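Local coordinates for protein beta-galacturonidase (Eisenbergiella tayi, PDB 6NCW) that acts as a family 2 glycoside hydrolase of a human gut bacterium, a beta-galacturonidase that binds galacturonate and probably cleaves terminal beta-linked hexuronic acids, at residues A[269-274]-A[497-502]; A[423-428]-A[448-453]; A[441-446]-A[459-464]; A[466-471]-A[488-493]. One frame throughout, in Å; residues are numbered along the deposited sequence.

All four contacts lie in the TIM barrel of this family 2 hydrolase. Strand 268-276 comes first, and contact 1 joins it to the far end of helix 484-500, closing a loop of over 200 residues. The other three contacts fall within that loop. Strand 425-428 follows; contact 2 ties it to helix 439-453. Contact 3 ties an earlier part of that helix to the next strand, 461-466, so contacts 2 and 3 cross along the chain and share one beta-alpha-beta unit. The chain continues directly into contact 4, where the loop after strand 461-466 folds onto helix 484-500. R501 of contact 1 forms a salt bridge with D444 of contact 3.

Contact 1 of 4, residues A[269-274]-A[497-502]; sequences KLRIKG and AVFSRE
The ring of F499 rests against R271 and the backbone of I272, where the C-terminal part of helix 484-500 meets strand 268-276 of the TIM barrel. The strand lies in the parallel barrel sheet and the helix packs outside it. F499 CE1 lies 3.9 Å from R271 CD. The two side chains cross at about a right angle; CD comes to the ring obliquely, with guanidinium and ring planes 67° apart. The carbonyl oxygen of I272 sits at the ring edge, near its plane, with I272 O 4.0 Å from F499 CE1. K273 adds a looser touch, CG to F499 CZ at 4.3 Å. No direct hydrogen bond joins the segments.

Further out, the R271 chain bends at chi3 (-68°), which turns its guanidinium off the line of the aliphatic part. NH1 then bonds to G556 O, and the group makes a cation-pi contact with F559. The K273 amine turns from F499 to the carbonyls of Y552, G304 and L555. V498 CG2 lies over one face of the F499 ring, offset toward the rim. A water lies in the R271 guanidinium plane. It accepts a weak bond from R271 NE at 3.4 Å and donates to F499 O at 3.0 Å.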
loop_
_atom_site.group_PDB
_atom_site.type_symbol
_atom_site.label_atom_id
_atom_site.label_comp_id
_atom_site.label_asym_id
_atom_site.label_seq_id
_atom_site.Cartn_x
_atom_site.Cartn_y
_atom_site.Cartn_z
ATOM N N LYS A 269 2.565 41.128 -18.553
ATOM C CA LYS A 269 3.655 40.154 -18.564
ATOM C C LYS A 269 3.204 38.900 -17.830
ATOM O O LYS A 269 3.073 38.906 -16.605
ATOM C CB LYS A 269 4.922 40.725 -17.926
ATOM C CG LYS A 269 5.483 41.911 -18.685
ATOM C CD LYS A 269 6.624 42.603 -17.936
ATOM C CE LYS A 269 7.190 43.773 -18.753
ATOM N NZ LYS A 269 8.608 44.100 -18.375
ATOM N N LEU A 270 3.001 37.823 -18.584
ATOM C CA LEU A 270 2.449 36.577 -18.067
ATOM C C LEU A 270 3.477 35.777 -17.264
ATOM O O LEU A 270 4.643 35.673 -17.650
ATOM C CB LEU A 270 1.945 35.753 -19.250
ATOM C CG LEU A 270 0.970 34.614 -19.052
ATOM C CD1 LEU A 270 -0.250 35.065 -18.285
ATOM C CD2 LEU A 270 0.585 34.149 -20.434
ATOM N N ARG A 271 3.039 35.218 -16.130
ATOM C CA ARG A 271 3.788 34.195 -15.407
ATOM C C ARG A 271 3.053 32.860 -15.541
ATOM O O ARG A 271 1.889 32.743 -15.140
ATOM C CB ARG A 271 3.961 34.550 -13.932
ATOM C CG ARG A 271 4.686 33.448 -13.158
ATOM C CD ARG A 271 4.637 33.631 -11.637
ATOM N NE ARG A 271 5.416 34.785 -11.197
ATOM C CZ ARG A 271 4.879 35.954 -10.872
ATOM N NH1 ARG A 271 3.564 36.116 -10.928
ATOM N NH2 ARG A 271 5.655 36.959 -10.492
ATOM N N ILE A 272 3.733 31.863 -16.094
ATOM C CA ILE A 272 3.162 30.534 -16.292
ATOM C C ILE A 272 3.372 29.691 -15.035
ATOM O O ILE A 272 4.510 29.477 -14.602
ATOM C CB ILE A 272 3.775 29.854 -17.527
ATOM C CG1 ILE A 272 3.405 30.642 -18.776
ATOM C CG2 ILE A 272 3.267 28.422 -17.686
ATOM C CD1 ILE A 272 1.920 30.724 -19.013
ATOM N N LYS A 273 2.266 29.216 -14.447
ATOM C CA LYS A 273 2.240 28.310 -13.292
ATOM C C LYS A 273 1.514 27.044 -13.752
ATOM O O LYS A 273 0.303 26.922 -13.597
ATOM C CB LYS A 273 1.528 28.943 -12.080
ATOM C CG LYS A 273 2.071 30.323 -11.635
ATOM C CD LYS A 273 1.428 30.778 -10.326
ATOM C CE LYS A 273 0.007 31.279 -10.532
ATOM N NZ LYS A 273 -0.861 31.129 -9.318
ATOM N N GLY A 274 2.241 26.088 -14.331
ATOM C CA GLY A 274 1.626 25.067 -15.145
ATOM C C GLY A 274 1.858 23.635 -14.688
ATOM O O GLY A 274 2.699 23.336 -13.817
ATOM N N ALA A 497 13.867 27.725 -7.640
ATOM C CA ALA A 497 14.851 28.193 -8.610
ATOM C C ALA A 497 14.184 28.787 -9.852
ATOM O O ALA A 497 14.571 29.871 -10.298
ATOM C CB ALA A 497 15.809 27.068 -8.990
ATOM N N VAL A 498 13.185 28.100 -10.432
ATOM C CA VAL A 498 12.606 28.584 -11.689
ATOM C C VAL A 498 11.942 29.946 -11.491
ATOM O O VAL A 498 12.082 30.843 -12.326
ATOM C CB VAL A 498 11.620 27.551 -12.298
ATOM C CG1 VAL A 498 12.338 26.248 -12.626
ATOM C CG2 VAL A 498 10.461 27.267 -11.361
ATOM N N PHE A 499 11.232 30.132 -10.380
ATOM C CA PHE A 499 10.548 31.394 -10.131
ATOM C C PHE A 499 11.486 32.533 -9.738
ATOM O O PHE A 499 11.053 33.687 -9.744
ATOM C CB PHE A 499 9.476 31.189 -9.058
ATOM C CG PHE A 499 8.265 30.461 -9.563
ATOM C CD1 PHE A 499 7.635 30.873 -10.732
ATOM C CD2 PHE A 499 7.783 29.349 -8.906
ATOM C CE1 PHE A 499 6.520 30.195 -11.230
ATOM C CE2 PHE A 499 6.662 28.655 -9.398
ATOM C CZ PHE A 499 6.026 29.094 -10.559
ATOM N N SER A 500 12.748 32.256 -9.413
ATOM C CA SER A 500 13.717 33.311 -9.153
ATOM C C SER A 500 14.725 33.486 -10.286
ATOM O O SER A 500 15.623 34.324 -10.172
ATOM C CB SER A 500 14.439 33.047 -7.828
ATOM O OG SER A 500 15.198 31.860 -7.886
ATOM N N ARG A 501 14.585 32.743 -11.384
ATOM C CA ARG A 501 15.456 32.887 -12.546
ATOM C C ARG A 501 14.979 34.080 -13.383
ATOM O O ARG A 501 13.948 34.005 -14.063
ATOM C CB ARG A 501 15.450 31.586 -13.346
ATOM C CG ARG A 501 16.263 31.574 -14.628
ATOM C CD ARG A 501 17.738 31.899 -14.387
ATOM N NE ARG A 501 18.017 33.277 -14.774
ATOM C CZ ARG A 501 19.217 33.847 -14.740
ATOM N NH1 ARG A 501 20.281 33.160 -14.334
ATOM N NH2 ARG A 501 19.346 35.111 -15.122
ATOM N N GLU A 502 15.710 35.192 -13.316
ATOM C CA GLU A 502 15.374 36.358 -14.125
ATOM C C GLU A 502 15.451 36.011 -15.598
ATOM O O GLU A 502 16.427 35.404 -16.051
ATOM C CB GLU A 502 16.327 37.522 -13.825
ATOM C CG GLU A 502 15.757 38.557 -12.865
ATOM C CD GLU A 502 16.812 39.568 -12.411
ATOM O OE1 GLU A 502 17.622 40.016 -13.265
ATOM O OE2 GLU A 502 16.842 39.895 -11.198
HETATM O O HOH W 1 8.723 34.244 -11.496
#

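Contact 2 of 4, residues A[423-428]-A[448-453]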
loop_
_atom_site.group_PDB
_atom_site.type_symbol
_atom_site.label_atom_id
_atom_site.label_comp_id
_atom_site.label_asym_id
_atom_site.label_seq_id
_atom_site.Cartn_x
_atom_site.Cartn_y
_atom_site.Cartn_z
ATOM N N GLU A 423 9.356 31.646 -31.292
ATOM C CA GLU A 423 9.215 32.878 -30.525
ATOM C C GLU A 423 9.603 32.707 -29.063
ATOM O O GLU A 423 9.988 33.685 -28.412
ATOM C CB GLU A 423 7.779 33.400 -30.589
ATOM C CG GLU A 423 7.402 34.043 -31.912
ATOM C CD GLU A 423 7.258 33.037 -33.027
ATOM O OE1 GLU A 423 6.777 31.896 -32.786
ATOM O OE2 GLU A 423 7.636 33.389 -34.153
ATOM N N VAL A 424 9.452 31.507 -28.514
ATOM C CA VAL A 424 9.790 31.222 -27.124
ATOM C C VAL A 424 10.764 30.059 -27.107
ATOM O O VAL A 424 10.605 29.105 -27.880
ATOM C CB VAL A 424 8.532 30.899 -26.292
ATOM C CG1 VAL A 424 8.893 30.631 -24.817
ATOM C CG2 VAL A 424 7.536 32.031 -26.403
ATOM N N VAL A 425 11.792 30.154 -26.247
ATOM C CA VAL A 425 12.729 29.054 -26.005
ATOM C C VAL A 425 12.256 28.263 -24.794
ATOM O O VAL A 425 11.999 28.841 -23.732
ATOM C CB VAL A 425 14.153 29.579 -25.769
ATOM C CG1 VAL A 425 15.102 28.406 -25.558
ATOM C CG2 VAL A 425 14.609 30.488 -26.916
ATOM N N SER A 426 12.159 26.941 -24.933
ATOM C CA SER A 426 11.645 26.096 -23.860
ATOM C C SER A 426 12.550 24.898 -23.639
ATOM O O SER A 426 13.033 24.287 -24.598
ATOM C CB SER A 426 10.225 25.619 -24.179
ATOM O OG SER A 426 9.399 26.731 -24.416
ATOM N N TYR A 427 12.769 24.555 -22.369
ATOM C CA TYR A 427 13.668 23.470 -22.010
ATOM C C TYR A 427 13.058 22.561 -20.950
ATOM O O TYR A 427 12.411 23.026 -20.014
ATOM C CB TYR A 427 14.997 24.029 -21.533
ATOM C CG TYR A 427 16.022 24.026 -22.644
ATOM C CD1 TYR A 427 16.214 25.140 -23.464
ATOM C CD2 TYR A 427 16.768 22.892 -22.899
ATOM C CE1 TYR A 427 17.164 25.116 -24.504
ATOM C CE2 TYR A 427 17.707 22.857 -23.918
ATOM C CZ TYR A 427 17.906 23.957 -24.715
ATOM O OH TYR A 427 18.852 23.864 -25.717
ATOM N N ASN A 428 13.225 21.259 -21.147
ATOM C CA ASN A 428 12.930 20.244 -20.140
ATOM C C ASN A 428 14.209 19.951 -19.362
ATOM O O ASN A 428 15.222 19.561 -19.956
ATOM C CB ASN A 428 12.417 18.967 -20.804
ATOM C CG ASN A 428 11.204 19.217 -21.675
ATOM O OD1 ASN A 428 10.519 20.231 -21.520
ATOM N ND2 ASN A 428 10.918 18.289 -22.588
ATOM N N GLN A 448 22.416 31.143 -19.306
ATOM C CA GLN A 448 23.533 31.927 -19.819
ATOM C C GLN A 448 23.972 31.439 -21.194
ATOM O O GLN A 448 24.198 32.244 -22.099
ATOM C CB GLN A 448 24.691 31.880 -18.822
ATOM C CG GLN A 448 24.973 33.204 -18.133
ATOM C CD GLN A 448 23.825 33.698 -17.263
ATOM O OE1 GLN A 448 23.602 33.188 -16.157
ATOM N NE2 GLN A 448 23.100 34.713 -17.750
ATOM N N TRP A 449 24.079 30.124 -21.376
ATOM C CA TRP A 449 24.402 29.601 -22.698
ATOM C C TRP A 449 23.382 30.048 -23.740
ATOM O O TRP A 449 23.757 30.419 -24.857
ATOM C CB TRP A 449 24.477 28.074 -22.677
ATOM C CG TRP A 449 24.673 27.539 -24.049
ATOM C CD1 TRP A 449 25.860 27.389 -24.713
ATOM C CD2 TRP A 449 23.648 27.104 -24.959
ATOM N NE1 TRP A 449 25.637 26.884 -25.971
ATOM C CE2 TRP A 449 24.288 26.701 -26.148
ATOM C CE3 TRP A 449 22.256 27.002 -24.875
ATOM C CZ2 TRP A 449 23.586 26.203 -27.244
ATOM C CZ3 TRP A 449 21.557 26.510 -25.974
ATOM C CH2 TRP A 449 22.222 26.119 -27.138
ATOM N N ILE A 450 22.083 29.992 -23.409
ATOM C CA ILE A 450 21.079 30.432 -24.370
ATOM C C ILE A 450 21.303 31.895 -24.731
ATOM O O ILE A 450 21.243 32.266 -25.908
ATOM C CB ILE A 450 19.654 30.198 -23.832
ATOM C CG1 ILE A 450 19.307 28.707 -23.813
ATOM C CG2 ILE A 450 18.647 30.908 -24.690
ATOM C CD1 ILE A 450 18.087 28.400 -22.964
ATOM N N GLN A 451 21.595 32.746 -23.733
ATOM C CA GLN A 451 21.714 34.178 -24.007
ATOM C C GLN A 451 23.022 34.546 -24.704
ATOM O O GLN A 451 23.034 35.474 -25.520
ATOM C CB GLN A 451 21.586 34.992 -22.721
ATOM C CG GLN A 451 20.342 34.711 -21.944
ATOM C CD GLN A 451 19.096 34.811 -22.795
ATOM O OE1 GLN A 451 18.833 35.843 -23.408
ATOM N NE2 GLN A 451 18.327 33.735 -22.847
ATOM N N ASN A 452 24.121 33.851 -24.408
ATOM C CA ASN A 452 25.429 34.196 -24.965
ATOM C C ASN A 452 25.821 33.390 -26.201
ATOM O O ASN A 452 26.676 33.853 -26.965
ATOM C CB ASN A 452 26.539 33.998 -23.921
ATOM C CG ASN A 452 26.307 34.786 -22.648
ATOM O OD1 ASN A 452 25.675 35.840 -22.660
ATOM N ND2 ASN A 452 26.824 34.276 -21.537
ATOM N N GLU A 453 25.258 32.192 -26.410
ATOM C CA GLU A 453 25.785 31.282 -27.424
ATOM C C GLU A 453 24.757 30.757 -28.417
ATOM O O GLU A 453 25.122 29.959 -29.289
ATOM C CB GLU A 453 26.469 30.073 -26.763
ATOM C CG GLU A 453 27.526 30.421 -25.738
ATOM C CD GLU A 453 28.731 31.110 -26.359
ATOM O OE1 GLU A 453 29.025 30.846 -27.553
ATOM O OE2 GLU A 453 29.382 31.920 -25.658
#
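W449 is the first residue of 448-453 to reach strand 425-428. CZ3 of its six-membered ring meets the Y427 hydroxyl, 3.8 Å from Y427 OH. The two side chains cross at about a right angle. The hydroxyl is not bonded to the indole. It is hydrogen-bonded to R412 O instead, which fixes the outer end of the phenol beside the tryptophan.

I450 comes next and carries most of the contact. Its CG1 branch lies anti to the carbonyl carbon (chi1 -71°), and the extended chi2 of 165° sends CD1 out to the strand. CD1 reaches Y427 CE1 at 3.7 Å and V425 CG1 at 4.0 Å. The I450 side chain and those of V425 and Y427 run in opposing directions, alongside each other. This is the first half of a beta-alpha-beta unit of the TIM barrel, in which helix 439-453 covers the strand from outside. The axes of strand 425-428 and helix 448-453 run at 145° to each other and approach to 11.3 Å. V425 and Y427 point toward the helix, whereas S426 between them points away and bonds to S407. I450 also touches F461 of the neighbouring strand. Farther along, Q451 turns to the connecting loop, where its OE1 accepts from G458 N.

Contact 3 of 4, residues A[441-446]-A[459-464]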
loop_
_atom_site.group_PDB
_atom_site.type_symbol
_atom_site.label_atom_id
_atom_site.label_comp_id
_atom_site.label_asym_id
_atom_site.label_seq_id
_atom_site.Cartn_x
_atom_site.Cartn_y
_atom_site.Cartn_z
ATOM N N ASP A 441 22.162 26.242 -10.165
ATOM C CA ASP A 441 23.383 26.226 -10.971
ATOM C C ASP A 441 23.117 25.671 -12.359
ATOM O O ASP A 441 23.600 26.214 -13.356
ATOM C CB ASP A 441 24.471 25.393 -10.285
ATOM C CG ASP A 441 24.828 25.916 -8.897
ATOM O OD1 ASP A 441 24.351 27.012 -8.546
ATOM O OD2 ASP A 441 25.581 25.227 -8.168
ATOM N N TYR A 442 22.369 24.577 -12.433
ATOM C CA TYR A 442 22.029 23.980 -13.716
ATOM C C TYR A 442 21.238 24.961 -14.570
ATOM O O TYR A 442 21.535 25.168 -15.752
ATOM C CB TYR A 442 21.234 22.698 -13.460
ATOM C CG TYR A 442 21.123 21.771 -14.626
ATOM C CD1 TYR A 442 19.952 21.698 -15.371
ATOM C CD2 TYR A 442 22.181 20.940 -14.973
ATOM C CE1 TYR A 442 19.832 20.822 -16.439
ATOM C CE2 TYR A 442 22.079 20.066 -16.050
ATOM C CZ TYR A 442 20.906 20.008 -16.770
ATOM O OH TYR A 442 20.807 19.143 -17.832
ATOM N N LEU A 443 20.238 25.601 -13.966
ATOM C CA LEU A 443 19.382 26.527 -14.684
ATOM C C LEU A 443 20.165 27.749 -15.157
ATOM O O LEU A 443 19.971 28.222 -16.286
ATOM C CB LEU A 443 18.214 26.925 -13.780
ATOM C CG LEU A 443 17.139 27.841 -14.326
ATOM C CD1 LEU A 443 16.661 27.338 -15.697
ATOM C CD2 LEU A 443 16.001 27.893 -13.331
ATOM N N ASP A 444 21.065 28.265 -14.312
ATOM C CA ASP A 444 21.877 29.418 -14.701
ATOM C C ASP A 444 22.839 29.074 -15.831
ATOM O O ASP A 444 23.008 29.861 -16.770
ATOM C CB ASP A 444 22.640 29.949 -13.486
ATOM C CG ASP A 444 21.719 30.645 -12.485
ATOM O OD1 ASP A 444 20.529 30.873 -12.829
ATOM O OD2 ASP A 444 22.175 30.957 -11.362
ATOM N N GLU A 445 23.470 27.907 -15.764
ATOM C CA GLU A 445 24.370 27.498 -16.836
ATOM C C GLU A 445 23.628 27.377 -18.166
ATOM O O GLU A 445 24.124 27.831 -19.204
ATOM C CB GLU A 445 25.044 26.178 -16.471
ATOM C CG GLU A 445 25.648 25.491 -17.674
ATOM C CD GLU A 445 26.341 24.180 -17.342
ATOM O OE1 GLU A 445 26.654 23.424 -18.288
ATOM O OE2 GLU A 445 26.592 23.912 -16.149
ATOM N N LEU A 446 22.429 26.779 -18.152
ATOM C CA LEU A 446 21.618 26.684 -19.368
ATOM C C LEU A 446 21.175 28.061 -19.854
ATOM O O LEU A 446 21.256 28.365 -21.051
ATOM C CB LEU A 446 20.401 25.795 -19.121
ATOM C CG LEU A 446 19.365 25.739 -20.264
ATOM C CD1 LEU A 446 19.959 25.204 -21.579
ATOM C CD2 LEU A 446 18.145 24.909 -19.839
ATOM N N LYS A 459 14.910 36.086 -26.172
ATOM C CA LYS A 459 13.524 35.655 -26.307
ATOM C C LYS A 459 12.951 35.229 -24.959
ATOM O O LYS A 459 13.693 35.008 -23.995
ATOM C CB LYS A 459 13.436 34.495 -27.297
ATOM C CG LYS A 459 13.706 34.853 -28.750
ATOM C CD LYS A 459 13.959 33.568 -29.527
ATOM C CE LYS A 459 14.132 33.834 -30.985
ATOM N NZ LYS A 459 14.204 32.597 -31.793
ATOM N N PRO A 460 11.624 35.135 -24.837
ATOM C CA PRO A 460 11.049 34.566 -23.611
ATOM C C PRO A 460 11.505 33.124 -23.424
ATOM O O PRO A 460 11.768 32.408 -24.388
ATOM C CB PRO A 460 9.539 34.648 -23.855
ATOM C CG PRO A 460 9.379 35.709 -24.895
ATOM C CD PRO A 460 10.581 35.598 -25.767
ATOM N N PHE A 461 11.580 32.698 -22.166
ATOM C CA PHE A 461 12.146 31.406 -21.792
ATOM C C PHE A 461 11.208 30.729 -20.807
ATOM O O PHE A 461 10.813 31.340 -19.807
ATOM C CB PHE A 461 13.558 31.601 -21.194
ATOM C CG PHE A 461 14.192 30.340 -20.606
ATOM C CD1 PHE A 461 14.670 29.326 -21.427
ATOM C CD2 PHE A 461 14.362 30.210 -19.237
ATOM C CE1 PHE A 461 15.270 28.187 -20.890
ATOM C CE2 PHE A 461 14.967 29.079 -18.695
ATOM C CZ PHE A 461 15.415 28.072 -19.522
ATOM N N LEU A 462 10.853 29.473 -21.089
ATOM C CA LEU A 462 10.017 28.652 -20.217
ATOM C C LEU A 462 10.750 27.361 -19.872
ATOM O O LEU A 462 11.474 26.818 -20.712
ATOM C CB LEU A 462 8.674 28.306 -20.891
ATOM C CG LEU A 462 7.607 29.387 -21.018
ATOM C CD1 LEU A 462 6.483 28.920 -21.921
ATOM C CD2 LEU A 462 7.083 29.773 -19.629
ATOM N N ILE A 463 10.580 26.889 -18.636
ATOM C CA ILE A 463 10.892 25.507 -18.264
ATOM C C ILE A 463 9.637 24.675 -18.529
ATOM O O ILE A 463 8.644 24.778 -17.800
ATOM C CB ILE A 463 11.322 25.386 -16.795
ATOM C CG1 ILE A 463 12.617 26.169 -16.528
ATOM C CG2 ILE A 463 11.481 23.898 -16.410
ATOM C CD1 ILE A 463 13.753 25.780 -17.454
ATOM N N THR A 464 9.664 23.864 -19.580
ATOM C CA THR A 464 8.470 23.133 -19.974
ATOM C C THR A 464 8.347 21.782 -19.282
ATOM O O THR A 464 7.280 21.161 -19.378
ATOM C CB THR A 464 8.427 22.949 -21.502
ATOM O OG1 THR A 464 9.752 22.740 -22.016
ATOM C CG2 THR A 464 7.810 24.184 -22.137
#
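In L443 a chi1 of -177° and a chi2 of 49° together bring CD1 to I463 and F461 of strand 461-466. F461 has a similar first torsion, 173°, which extends its ring toward the helix. The contact forms the second half of a beta-alpha-beta unit in the TIM barrel, where helix 439-453 leads into the strand beside 425-428. The axes of helix 441-446 and strand 461-464 pass at 11.9 Å.

L443 CD1 is the shared atom. It meets I463 CD1 at 3.7 Å, methyl to methyl, and F461 CE2 at 3.9 Å. It approaches the F461 ring at the edge and in its plane. All four touching residues, L443, L446, F461 and I463, are buried and the contact is wholly apolar.

Y447, the next residue of the helix, meets F461 edge-to-face. I463 also packs on V507 of strand 504-509. The strand runs on to E465, which binds galacturonate; the I463 side chain is about 6 Å from that of E465. The two leucines both meet the rim of the phenylalanine rather than its face: one turn on from L443, L446 brings CD2 to the ring edge, 4.2 Å from F461 CZ.

Contact 4 of 4, residues A[466-471]-A[488-493]; sequences IGAGAI and VQALKE
A468 and A490 meet methyl to methyl, with A468 CB 3.7 Å from A490 CB. Both methyls point across the contact, from the loop after strand 461-466 and from helix 484-500. L491 supplies the second apolar contact. Its CD2 lies 3.9 Å from A468 CB, so the loop methyl touches two consecutive helix residues.

The remaining contacts are between this leucine and the loop backbone. L491 CD2 lies 3.9 Å from A468 N and 4.1 Å from G467 CA. G467 has backbone angles of 167/-162°, which only glycine takes easily. The chain runs close to the helix here, with G467 CA 6.1 Å from L491 CA.

No hydrogen bond links the two segments, but polar groups from the same helix hold the loop carbonyls. Q494 NE2 bonds to G467 O and Q487 NE2 to A468 O, so these carbonyls of buried residues have partners. L491 also packs on V547 of helix 544-553.

This is the loop at the C-terminal end of a TIM barrel strand, the end where such enzymes carry their active site. G467 lies about 5 Å from the side chain of K532 and 7 Å from that of E465, both galacturonate-binding residues. The two alanine methyls allow close apolar packing, and the glutamine bonds to G467 O and A468 O probably steady the loop near the sugar site.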
loop_
_atom_site.group_PDB
_atom_site.type_symbol
_atom_site.label_atom_id
_atom_site.label_comp_id
_atom_site.label_asym_id
_atom_site.label_seq_id
_atom_site.Cartn_x
_atom_site.Cartn_y
_atom_site.Cartn_z
ATOM N N ILE A 466 9.947 20.162 -15.346
ATOM C CA ILE A 466 10.819 19.901 -14.205
ATOM C C ILE A 466 10.011 19.093 -13.188
ATOM O O ILE A 466 8.800 19.283 -13.047
ATOM C CB ILE A 466 11.361 21.228 -13.604
ATOM C CG1 ILE A 466 12.519 20.982 -12.634
ATOM C CG2 ILE A 466 10.246 22.008 -12.908
ATOM C CD1 ILE A 466 13.401 22.237 -12.434
ATOM N N GLY A 467 10.673 18.186 -12.472
ATOM C CA GLY A 467 9.963 17.397 -11.478
ATOM C C GLY A 467 10.781 16.211 -10.990
ATOM O O GLY A 467 12.005 16.156 -11.165
ATOM N N ALA A 468 10.077 15.258 -10.375
ATOM C CA ALA A 468 10.759 14.164 -9.694
ATOM C C ALA A 468 9.801 12.992 -9.507
ATOM O O ALA A 468 8.591 13.180 -9.337
ATOM C CB ALA A 468 11.297 14.623 -8.333
ATOM N N GLY A 469 10.359 11.788 -9.485
ATOM C CA GLY A 469 9.545 10.605 -9.260
ATOM C C GLY A 469 9.190 10.433 -7.795
ATOM O O GLY A 469 9.882 10.911 -6.893
ATOM N N ALA A 470 8.080 9.737 -7.565
ATOM C CA ALA A 470 7.702 9.273 -6.237
ATOM C C ALA A 470 6.654 8.186 -6.410
ATOM O O ALA A 470 5.648 8.403 -7.093
ATOM C CB ALA A 470 7.142 10.401 -5.376
ATOM N N ILE A 471 6.877 7.027 -5.800
ATOM C CA ILE A 471 5.863 5.979 -5.792
ATOM C C ILE A 471 4.944 6.261 -4.615
ATOM O O ILE A 471 5.394 6.251 -3.466
ATOM C CB ILE A 471 6.497 4.582 -5.688
ATOM C CG1 ILE A 471 7.428 4.323 -6.885
ATOM C CG2 ILE A 471 5.392 3.527 -5.600
ATOM C CD1 ILE A 471 8.442 3.165 -6.644
ATOM N N VAL A 488 9.162 15.711 -2.238
ATOM C CA VAL A 488 8.863 16.987 -1.596
ATOM C C VAL A 488 10.068 17.916 -1.694
ATOM O O VAL A 488 9.950 19.066 -2.129
ATOM C CB VAL A 488 8.455 16.764 -0.128
ATOM C CG1 VAL A 488 8.551 18.096 0.670
ATOM C CG2 VAL A 488 7.064 16.173 -0.046
ATOM N N GLN A 489 11.252 17.410 -1.321
ATOM C CA GLN A 489 12.463 18.227 -1.309
ATOM C C GLN A 489 12.837 18.682 -2.710
ATOM O O GLN A 489 13.217 19.837 -2.916
ATOM C CB GLN A 489 13.634 17.451 -0.702
ATOM C CG GLN A 489 13.376 16.832 0.669
ATOM C CD GLN A 489 14.490 15.863 1.117
ATOM O OE1 GLN A 489 14.422 15.291 2.212
ATOM N NE2 GLN A 489 15.511 15.676 0.268
ATOM N N ALA A 490 12.790 17.769 -3.680
ATOM C CA ALA A 490 13.135 18.116 -5.054
ATOM C C ALA A 490 12.228 19.224 -5.593
ATOM O O ALA A 490 12.710 20.236 -6.123
ATOM C CB ALA A 490 13.050 16.877 -5.942
ATOM N N LEU A 491 10.911 19.064 -5.438
ATOM C CA LEU A 491 9.983 20.045 -6.004
ATOM C C LEU A 491 10.135 21.401 -5.325
ATOM O O LEU A 491 10.068 22.442 -5.987
ATOM C CB LEU A 491 8.544 19.541 -5.903
ATOM C CG LEU A 491 7.979 18.777 -7.117
ATOM C CD1 LEU A 491 7.838 19.716 -8.306
ATOM C CD2 LEU A 491 8.878 17.597 -7.484
ATOM N N LYS A 492 10.364 21.412 -4.009
ATOM C CA LYS A 492 10.572 22.679 -3.318
ATOM C C LYS A 492 11.766 23.430 -3.909
ATOM O O LYS A 492 11.659 24.604 -4.280
ATOM C CB LYS A 492 10.759 22.423 -1.817
ATOM C CG LYS A 492 10.674 23.688 -0.971
ATOM C CD LYS A 492 10.937 23.408 0.508
ATOM C CE LYS A 492 10.652 24.650 1.361
ATOM N NZ LYS A 492 10.467 24.293 2.806
ATOM N N GLU A 493 12.903 22.748 -4.051
ATOM C CA GLU A 493 14.083 23.389 -4.621
ATOM C C GLU A 493 13.893 23.748 -6.095
ATOM O O GLU A 493 14.343 24.808 -6.543
ATOM C CB GLU A 493 15.305 22.482 -4.462
ATOM C CG GLU A 493 16.569 23.156 -4.995
ATOM C CD GLU A 493 17.812 22.278 -4.960
ATOM O OE1 GLU A 493 17.736 21.159 -4.401
ATOM O OE2 GLU A 493 18.859 22.719 -5.509
#